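ORF10 (Moritella marina, PDB 6RIW) probably catalyses the condensation steps of polyunsaturated fatty acid synthesis, this chain being the ketosynthase–chain length factor didomain of a longer synthase protein. Local coordinates at residues 589-594 and 630-635; 792-797 and 820-825. All coordinates share one frame; numbering follows the deposited sequence.

Contact 1: 589-594 and 630-635; sequences HQYRGR and SAAQLN
Arg594 lays its guanidinium group against the backbone of Ala631, whose N lies 3.5 Å above the guanidinium plane, shifted toward the rim. The outer branch continues over the same residue, NH2 reaching 3.7 Å from Ala631 CB, while CD lower down packs 3.6 Å from Ser630 O. With CG anti to the backbone N (chi1 166°) and the chain extended from CG to NE, the arginine spans from its helix to the Ser630-Ala631 backbone. Its two end nitrogens are tied elsewhere: NH1 forms a salt bridge with Asp626, at the end of helix 614-628, and NH2 one with Asp56 of the ketosynthase half. These two charges are likely to fix the rotation of the guanidinium and hold its face to the peptide.

One turn earlier on the same helix, the phenol end of Tyr591 meets the next residue, Ala632. OH comes 3.4 Å from Ala632 CB, and CE1 3.7 Å from the same methyl, in an oblique approach. One water is hydrogen-bonded to Tyr591 OH at 2.8 Å and accepts a hydrogen bond from Ala632 N at 3.0 Å, so solvent bridges the two segments where no direct hydrogen bond does.

The loop gripped here runs extended to Gln633, the N-cap of helix 634-638. Tyr591 also touches Met233 of helix 228-237, and Gly593 O is bonded to His138. Helix 589-595 thus belongs to the interface between the ketosynthase and the chain length factor, consistent with an intramolecular counterpart of the dimer interface of thiolase-fold ketosynthases.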
# COMPACT_ATOMS: atom_id res chain seq x y z
N HIS A 589 -2.13 10.58 9.60
CA HIS A 589 -2.68 10.56 10.96
C HIS A 589 -3.16 11.93 11.40
O HIS A 589 -3.95 12.03 12.35
CB HIS A 589 -1.63 10.02 11.94
CG HIS A 589 -1.28 8.59 11.68
ND1 HIS A 589 -0.18 8.21 10.93
CD2 HIS A 589 -1.91 7.43 12.03
CE1 HIS A 589 -0.14 6.89 10.83
NE2 HIS A 589 -1.17 6.39 11.50
N GLN A 590 -2.73 13.00 10.71
CA GLN A 590 -3.20 14.33 11.07
C GLN A 590 -4.69 14.50 10.81
O GLN A 590 -5.32 15.34 11.45
CB GLN A 590 -2.39 15.39 10.31
CG GLN A 590 -0.93 15.42 10.73
CD GLN A 590 -0.07 16.25 9.80
OE1 GLN A 590 -0.59 17.06 9.04
NE2 GLN A 590 1.25 16.06 9.86
N TYR A 591 -5.26 13.72 9.89
CA TYR A 591 -6.68 13.89 9.59
C TYR A 591 -7.56 13.49 10.77
O TYR A 591 -8.44 14.26 11.20
CB TYR A 591 -7.06 13.10 8.34
CG TYR A 591 -8.53 13.22 8.08
CD1 TYR A 591 -9.08 14.45 7.76
CD2 TYR A 591 -9.37 12.12 8.21
CE1 TYR A 591 -10.45 14.59 7.57
CE2 TYR A 591 -10.73 12.25 8.02
CZ TYR A 591 -11.26 13.48 7.69
OH TYR A 591 -12.62 13.60 7.51
N ARG A 592 -7.35 12.29 11.32
CA ARG A 592 -8.06 11.96 12.56
C ARG A 592 -7.58 12.84 13.71
O ARG A 592 -8.36 13.15 14.63
CB ARG A 592 -7.90 10.48 12.91
CG ARG A 592 -8.71 10.11 14.16
CD ARG A 592 -8.78 8.61 14.44
NE ARG A 592 -9.51 8.41 15.70
CZ ARG A 592 -10.13 7.29 16.04
NH1 ARG A 592 -10.13 6.25 15.23
NH2 ARG A 592 -10.77 7.21 17.21
N GLY A 593 -6.31 13.26 13.68
CA GLY A 593 -5.83 14.23 14.64
C GLY A 593 -6.72 15.46 14.71
O GLY A 593 -6.91 16.03 15.79
N ARG A 594 -7.29 15.87 13.58
CA ARG A 594 -8.28 16.95 13.57
C ARG A 594 -9.66 16.46 14.00
O ARG A 594 -10.30 17.01 14.91
CB ARG A 594 -8.33 17.57 12.17
CG ARG A 594 -9.54 18.49 11.92
CD ARG A 594 -9.96 18.60 10.44
NE ARG A 594 -11.30 19.17 10.41
CZ ARG A 594 -11.57 20.47 10.39
NH1 ARG A 594 -10.59 21.35 10.34
NH2 ARG A 594 -12.84 20.89 10.42
N SER A 630 -6.93 20.63 7.60
CA SER A 630 -8.14 21.09 6.93
C SER A 630 -9.19 19.98 6.93
O SER A 630 -8.87 18.79 6.99
CB SER A 630 -7.84 21.50 5.49
OG SER A 630 -6.84 22.51 5.46
N ALA A 631 -10.46 20.39 6.87
CA ALA A 631 -11.53 19.41 6.75
C ALA A 631 -11.41 18.64 5.44
O ALA A 631 -10.86 19.14 4.46
CB ALA A 631 -12.89 20.11 6.81
N ALA A 632 -11.94 17.42 5.44
CA ALA A 632 -11.88 16.55 4.26
C ALA A 632 -12.54 17.21 3.06
O ALA A 632 -13.62 17.80 3.16
CB ALA A 632 -12.58 15.22 4.55
N GLN A 633 -11.87 17.12 1.91
CA GLN A 633 -12.44 17.53 0.63
C GLN A 633 -12.25 16.40 -0.37
O GLN A 633 -11.34 15.58 -0.22
CB GLN A 633 -11.81 18.83 0.11
CG GLN A 633 -11.84 20.01 1.09
CD GLN A 633 -13.25 20.55 1.31
OE1 GLN A 633 -14.17 20.25 0.54
NE2 GLN A 633 -13.42 21.35 2.37
N LEU A 634 -13.10 16.38 -1.40
CA LEU A 634 -13.17 15.23 -2.31
C LEU A 634 -11.82 14.89 -2.93
O LEU A 634 -11.31 13.77 -2.81
CB LEU A 634 -14.20 15.50 -3.41
CG LEU A 634 -14.40 14.40 -4.45
CD1 LEU A 634 -14.93 13.16 -3.80
CD2 LEU A 634 -15.36 14.85 -5.56
N ASN A 635 -11.24 15.84 -3.66
CA ASN A 635 -9.99 15.53 -4.35
C ASN A 635 -8.87 15.27 -3.36
O ASN A 635 -8.07 14.34 -3.56
CB ASN A 635 -9.62 16.67 -5.30
CG ASN A 635 -10.55 16.71 -6.50
OD1 ASN A 635 -10.53 15.80 -7.33
ND2 ASN A 635 -11.39 17.74 -6.57
O HOH W 1 -13.47 16.22 7.74

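Contact 2: 792-797 and 820-825; sequences ISAADV and TLYPSA
Tyr822 has its ring sandwiched between aliphatic groups: Val797 CG1 lies 4.1 Å above one face, and CB of the preceding Leu821 3.6 Å above the opposite one, both offset toward the rim. The site belongs to a beta-alpha-beta crossover of the thiolase fold in the chain length factor, with helix 808-821 joining the parallel strands 797-801 and 826-828. Val797 lies where the chain leads into the first strand, and Tyr822 is the residue at which the helix gives up its helical backbone.

The two side chains cross obliquely. CG1 of Val797 is anti to the backbone N (chi1 172°) and covers the ring, whereas CG2 makes the closest approach, 3.5 Å from Tyr822 CE1. An alanine at Val797 would lack both methyls, keeping only the CB contact of this pair, and would probably open a gap over this face and beside CE1.

Ala794 meets the same ring edge-on: its carbonyl O lies in the ring plane, 3.5 Å from Tyr822 CD1, and also accepts the 3.2 Å hydrogen bond from Val797 N. Its CB packs 3.4 Å from Leu821 O at the end of the helix. At the far end of the tyrosine, its OH is hydrogen-bonded to NE2 of His879, on strand 876-884, and Leu787 of helix 776-790 and Ala867 of strand 865-870 also touch its side chain.

After Tyr822 the backbone makes a type I beta turn closed by Ala825 N bonding to Tyr822 O, which brings Ala825 CB to 3.8 Å from Val797 O.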
# COMPACT_ATOMS: atom_id res chain seq x y z
N ILE A 792 29.13 -12.52 -13.72
CA ILE A 792 30.43 -11.93 -13.42
C ILE A 792 30.95 -12.52 -12.12
O ILE A 792 30.25 -13.25 -11.41
CB ILE A 792 30.39 -10.39 -13.34
CG1 ILE A 792 29.56 -9.91 -12.13
CG2 ILE A 792 29.89 -9.77 -14.64
CD1 ILE A 792 29.71 -8.41 -11.84
N SER A 793 32.19 -12.20 -11.81
CA SER A 793 32.80 -12.59 -10.56
C SER A 793 32.92 -11.37 -9.65
O SER A 793 32.86 -10.23 -10.11
CB SER A 793 34.19 -13.19 -10.81
OG SER A 793 35.08 -12.15 -11.20
N ALA A 794 33.08 -11.63 -8.36
CA ALA A 794 33.20 -10.52 -7.41
C ALA A 794 34.34 -9.58 -7.77
O ALA A 794 34.23 -8.37 -7.56
CB ALA A 794 33.38 -11.07 -6.00
N ALA A 795 35.43 -10.11 -8.34
CA ALA A 795 36.55 -9.24 -8.70
C ALA A 795 36.22 -8.29 -9.84
O ALA A 795 36.94 -7.31 -10.07
CB ALA A 795 37.77 -10.10 -9.07
N ASP A 796 35.13 -8.55 -10.57
CA ASP A 796 34.68 -7.70 -11.66
C ASP A 796 33.98 -6.43 -11.18
O ASP A 796 33.69 -5.56 -12.01
CB ASP A 796 33.73 -8.48 -12.57
CG ASP A 796 34.43 -9.56 -13.35
OD1 ASP A 796 35.54 -9.25 -13.87
OD2 ASP A 796 33.89 -10.69 -13.46
N VAL A 797 33.72 -6.30 -9.89
CA VAL A 797 32.97 -5.16 -9.36
C VAL A 797 33.93 -4.02 -9.04
O VAL A 797 34.88 -4.18 -8.27
CB VAL A 797 32.15 -5.56 -8.13
CG1 VAL A 797 31.54 -4.33 -7.47
CG2 VAL A 797 31.04 -6.56 -8.52
N THR A 820 34.69 -8.29 2.56
CA THR A 820 35.02 -9.69 2.28
C THR A 820 34.66 -10.08 0.86
O THR A 820 35.44 -10.74 0.16
CB THR A 820 34.29 -10.59 3.28
OG1 THR A 820 34.69 -10.22 4.61
CG2 THR A 820 34.61 -12.05 3.03
N LEU A 821 33.46 -9.70 0.41
CA LEU A 821 33.03 -9.99 -0.96
C LEU A 821 33.89 -9.28 -1.98
O LEU A 821 34.27 -9.86 -3.00
CB LEU A 821 31.57 -9.57 -1.14
CG LEU A 821 30.53 -10.52 -0.54
CD1 LEU A 821 29.18 -9.81 -0.34
CD2 LEU A 821 30.37 -11.75 -1.43
N TYR A 822 34.20 -8.01 -1.72
CA TYR A 822 34.74 -7.09 -2.71
C TYR A 822 35.94 -6.37 -2.13
O TYR A 822 35.91 -5.15 -1.93
CB TYR A 822 33.67 -6.08 -3.13
CG TYR A 822 32.35 -6.65 -3.61
CD1 TYR A 822 32.28 -7.37 -4.80
CD2 TYR A 822 31.15 -6.41 -2.90
CE1 TYR A 822 31.07 -7.87 -5.27
CE2 TYR A 822 29.94 -6.92 -3.36
CZ TYR A 822 29.90 -7.63 -4.56
OH TYR A 822 28.71 -8.14 -5.05
N PRO A 823 37.03 -7.09 -1.85
CA PRO A 823 38.15 -6.49 -1.09
C PRO A 823 38.83 -5.33 -1.80
O PRO A 823 39.39 -4.46 -1.13
CB PRO A 823 39.11 -7.67 -0.87
CG PRO A 823 38.79 -8.62 -1.95
CD PRO A 823 37.29 -8.50 -2.18
N SER A 824 38.78 -5.28 -3.13
CA SER A 824 39.44 -4.20 -3.85
C SER A 824 38.50 -3.07 -4.25
O SER A 824 38.96 -2.09 -4.85
CB SER A 824 40.14 -4.77 -5.09
OG SER A 824 39.21 -5.12 -6.10
N ALA A 825 37.22 -3.13 -3.90
CA ALA A 825 36.26 -2.12 -4.33
C ALA A 825 36.03 -1.07 -3.25
O ALA A 825 35.93 -1.40 -2.06
CB ALA A 825 34.93 -2.78 -4.71

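How the contacts relate
The contacts lie in series along the chain, contact 1 closing before contact 2 opens, and on opposite sides of the centre of the chain. Their centres are 51 Å apart and their nearest atoms about 36 Å, so they do not touch. Both fall within the second ketosynthase-like unit, the chain length factor, but in different halves of it: 589-594 and 630-635 in the N-terminal half, facing the ketosynthase, and 792-797 and 820-825 in the C-terminal half, farther from the centre. Contact 1 sits at the border with the ketosynthase, to which its Arg594 also bonds, while contact 2 joins the loop leading into strand 797-801 to the end of helix 808-821, within one unit; both are remote from the magnesium site.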